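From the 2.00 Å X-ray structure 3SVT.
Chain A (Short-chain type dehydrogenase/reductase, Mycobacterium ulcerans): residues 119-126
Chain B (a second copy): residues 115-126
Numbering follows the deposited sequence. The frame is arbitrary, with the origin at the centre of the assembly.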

# COMPACT_ATOMS: atom_id res chain seq x y z
N THR A 119 -20.66 -13.23 -8.96
CA THR A 119 -19.73 -12.90 -7.87
C THR A 119 -19.66 -11.38 -7.66
O THR A 119 -19.68 -10.88 -6.52
CB THR A 119 -18.35 -13.48 -8.16
OG1 THR A 119 -18.48 -14.90 -8.31
CG2 THR A 119 -17.36 -13.20 -7.01
N VAL A 120 -19.59 -10.64 -8.76
CA VAL A 120 -19.66 -9.17 -8.68
C VAL A 120 -20.95 -8.72 -8.01
O VAL A 120 -20.92 -7.97 -7.05
CB VAL A 120 -19.53 -8.56 -10.07
CG1 VAL A 120 -19.89 -7.04 -10.07
CG2 VAL A 120 -18.13 -8.77 -10.60
N ASP A 121 -22.09 -9.20 -8.50
CA ASP A 121 -23.38 -8.84 -7.91
C ASP A 121 -23.42 -9.13 -6.41
O ASP A 121 -23.81 -8.28 -5.63
CB ASP A 121 -24.52 -9.58 -8.60
CG ASP A 121 -25.86 -8.97 -8.35
OD1 ASP A 121 -25.98 -7.74 -8.20
OD2 ASP A 121 -26.84 -9.72 -8.35
N LEU A 122 -23.04 -10.35 -6.02
CA LEU A 122 -23.03 -10.73 -4.62
C LEU A 122 -22.09 -9.88 -3.78
O LEU A 122 -22.48 -9.41 -2.73
CB LEU A 122 -22.66 -12.22 -4.50
CG LEU A 122 -22.66 -12.91 -3.13
CD1 LEU A 122 -24.06 -13.12 -2.54
CD2 LEU A 122 -21.96 -14.27 -3.25
N ASN A 123 -20.84 -9.72 -4.21
CA ASN A 123 -19.81 -9.07 -3.39
C ASN A 123 -19.81 -7.55 -3.47
O ASN A 123 -19.71 -6.91 -2.43
CB ASN A 123 -18.42 -9.60 -3.73
CG ASN A 123 -18.20 -11.04 -3.27
OD1 ASN A 123 -18.99 -11.59 -2.48
ND2 ASN A 123 -17.16 -11.67 -3.78
N VAL A 124 -19.88 -6.98 -4.67
CA VAL A 124 -19.84 -5.52 -4.84
C VAL A 124 -21.19 -4.86 -4.54
O VAL A 124 -21.29 -3.98 -3.69
CB VAL A 124 -19.37 -5.15 -6.26
CG1 VAL A 124 -19.31 -3.64 -6.44
CG2 VAL A 124 -17.98 -5.83 -6.60
N ASN A 125 -22.22 -5.31 -5.24
CA ASN A 125 -23.58 -4.78 -5.08
C ASN A 125 -24.22 -5.12 -3.74
O ASN A 125 -24.71 -4.25 -3.04
CB ASN A 125 -24.43 -5.24 -6.25
CG ASN A 125 -23.93 -4.71 -7.58
OD1 ASN A 125 -23.18 -3.71 -7.62
ND2 ASN A 125 -24.36 -5.34 -8.69
N GLY A 126 -24.16 -6.39 -3.38
CA GLY A 126 -24.64 -6.87 -2.08
C GLY A 126 -24.05 -6.17 -0.86
O GLY A 126 -24.78 -5.74 0.05
N ALA B 115 -27.65 3.32 -11.23
CA ALA B 115 -26.44 3.97 -11.73
C ALA B 115 -25.15 3.29 -11.21
O ALA B 115 -24.17 3.05 -11.96
CB ALA B 115 -26.46 5.48 -11.40
N TRP B 116 -25.13 2.96 -9.92
CA TRP B 116 -24.04 2.15 -9.36
C TRP B 116 -23.86 0.84 -10.18
O TRP B 116 -22.75 0.56 -10.63
CB TRP B 116 -24.27 1.90 -7.87
CG TRP B 116 -23.46 0.85 -7.24
CD1 TRP B 116 -23.61 -0.48 -7.39
CD2 TRP B 116 -22.40 1.02 -6.26
NE1 TRP B 116 -22.71 -1.15 -6.62
CE2 TRP B 116 -21.96 -0.26 -5.91
CE3 TRP B 116 -21.80 2.13 -5.66
CZ2 TRP B 116 -20.93 -0.49 -4.97
CZ3 TRP B 116 -20.78 1.91 -4.73
CH2 TRP B 116 -20.35 0.60 -4.40
N ARG B 117 -24.93 0.08 -10.40
CA ARG B 117 -24.82 -1.18 -11.18
C ARG B 117 -24.26 -0.97 -12.58
O ARG B 117 -23.47 -1.80 -13.07
CB ARG B 117 -26.19 -1.84 -11.39
CG ARG B 117 -26.80 -2.56 -10.22
CD ARG B 117 -28.24 -3.05 -10.61
NE ARG B 117 -28.95 -3.02 -9.39
CZ ARG B 117 -29.98 -2.26 -9.08
NH1 ARG B 117 -30.65 -1.53 -9.97
NH2 ARG B 117 -30.37 -2.33 -7.83
N ARG B 118 -24.72 0.10 -13.21
CA ARG B 118 -24.25 0.52 -14.54
C ARG B 118 -22.74 0.80 -14.54
O ARG B 118 -22.01 0.34 -15.42
CB ARG B 118 -25.03 1.77 -15.03
N THR B 119 -22.28 1.55 -13.55
CA THR B 119 -20.85 1.86 -13.40
C THR B 119 -20.04 0.58 -13.14
O THR B 119 -18.96 0.37 -13.73
CB THR B 119 -20.65 2.87 -12.27
OG1 THR B 119 -21.39 4.06 -12.59
CG2 THR B 119 -19.16 3.26 -12.13
N VAL B 120 -20.56 -0.28 -12.28
CA VAL B 120 -19.94 -1.60 -12.08
C VAL B 120 -19.86 -2.38 -13.38
O VAL B 120 -18.80 -2.83 -13.76
CB VAL B 120 -20.71 -2.39 -11.02
CG1 VAL B 120 -20.27 -3.88 -10.97
CG2 VAL B 120 -20.53 -1.75 -9.66
N ASP B 121 -20.98 -2.52 -14.08
CA ASP B 121 -21.00 -3.24 -15.35
C ASP B 121 -19.98 -2.67 -16.33
O ASP B 121 -19.22 -3.42 -16.92
CB ASP B 121 -22.39 -3.18 -15.98
CG ASP B 121 -22.59 -4.22 -17.04
OD1 ASP B 121 -22.04 -5.33 -16.97
OD2 ASP B 121 -23.38 -3.94 -17.96
N LEU B 122 -19.98 -1.36 -16.52
CA LEU B 122 -19.05 -0.72 -17.43
C LEU B 122 -17.59 -0.91 -17.02
O LEU B 122 -16.78 -1.27 -17.84
CB LEU B 122 -19.38 0.79 -17.52
CG LEU B 122 -18.58 1.68 -18.49
CD1 LEU B 122 -18.89 1.43 -19.97
CD2 LEU B 122 -18.89 3.16 -18.16
N ASN B 123 -17.26 -0.65 -15.75
CA ASN B 123 -15.87 -0.63 -15.30
C ASN B 123 -15.31 -2.00 -14.93
O ASN B 123 -14.19 -2.31 -15.34
CB ASN B 123 -15.67 0.33 -14.13
CG ASN B 123 -15.79 1.80 -14.54
OD1 ASN B 123 -15.77 2.14 -15.74
ND2 ASN B 123 -15.93 2.67 -13.56
N VAL B 124 -16.04 -2.80 -14.16
CA VAL B 124 -15.57 -4.11 -13.72
C VAL B 124 -15.72 -5.18 -14.80
O VAL B 124 -14.75 -5.83 -15.20
CB VAL B 124 -16.30 -4.56 -12.43
CG1 VAL B 124 -15.80 -5.91 -11.96
CG2 VAL B 124 -16.17 -3.46 -11.29
N ASN B 125 -16.95 -5.34 -15.29
CA ASN B 125 -17.27 -6.33 -16.32
C ASN B 125 -16.67 -6.00 -17.68
O ASN B 125 -16.01 -6.83 -18.30
CB ASN B 125 -18.78 -6.51 -16.39
CG ASN B 125 -19.35 -7.07 -15.10
OD1 ASN B 125 -18.62 -7.66 -14.28
ND2 ASN B 125 -20.67 -6.91 -14.91
N GLY B 126 -16.87 -4.77 -18.13
CA GLY B 126 -16.29 -4.26 -19.37
C GLY B 126 -14.77 -4.39 -19.48
O GLY B 126 -14.25 -4.88 -20.50
O HOH W 1 -23.73 -4.51 -11.91

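A recurring principle of helix pairing is that small branched side chains fill the middle of a contact while a few buried polar groups, held by their own hydrogen bonds, add directed contacts beside them. The two copies of this dehydrogenase/reductase helix illustrate it. Their N-to-C directions differ by 129° and their axes approach to 10.9 Å, close enough for valines one helical turn apart to meet. The two stretches bury 312 Å² between them, and the four valines and Asn A125 are all buried in the assembly. At the centre, Val A120 CG1 lies 3.3 Å from Val B120 CG1, a tight apolar contact between equivalent residues. Val A120 CG2 then reaches Val B124 CG1 at 3.9 Å, and Val A124 CG1 reaches Val B120 CG2 at the same distance. All four valines direct CA-to-CB toward the partner and adopt the t rotamer, a common choice in helices because it keeps both methyls clear of the preceding turn. Being short and branched, they present methyls to the partner without having to stretch.

The polar element is Asn A125. Its CA-to-CB bond points sideways, yet with chi1 at -63° (m) and chi2 at -20° its amide comes nearer to chain B. Both ends of that amide are used: Asn A125 ND2 donates to Asp A121 OD1 one turn back (2.9 Å, nearly linear at 171°), leaving Asn A125 OD1 to accept from Trp B116 NE1 at 2.8 Å. The bond to the aspartate thus helps fix the orientation in which the oxygen meets the indole. Asp A121, in t, supports the contact while hardly touching chain B itself.

Trp B116, also t, has Asn A125 OD1 at its ring edge, near the ring plane, as suits an in-plane N-H donor. Trp B116 CZ2 packs 3.8 Å from Val A124 CG1, so one buried side chain serves polar and apolar neighbours alike.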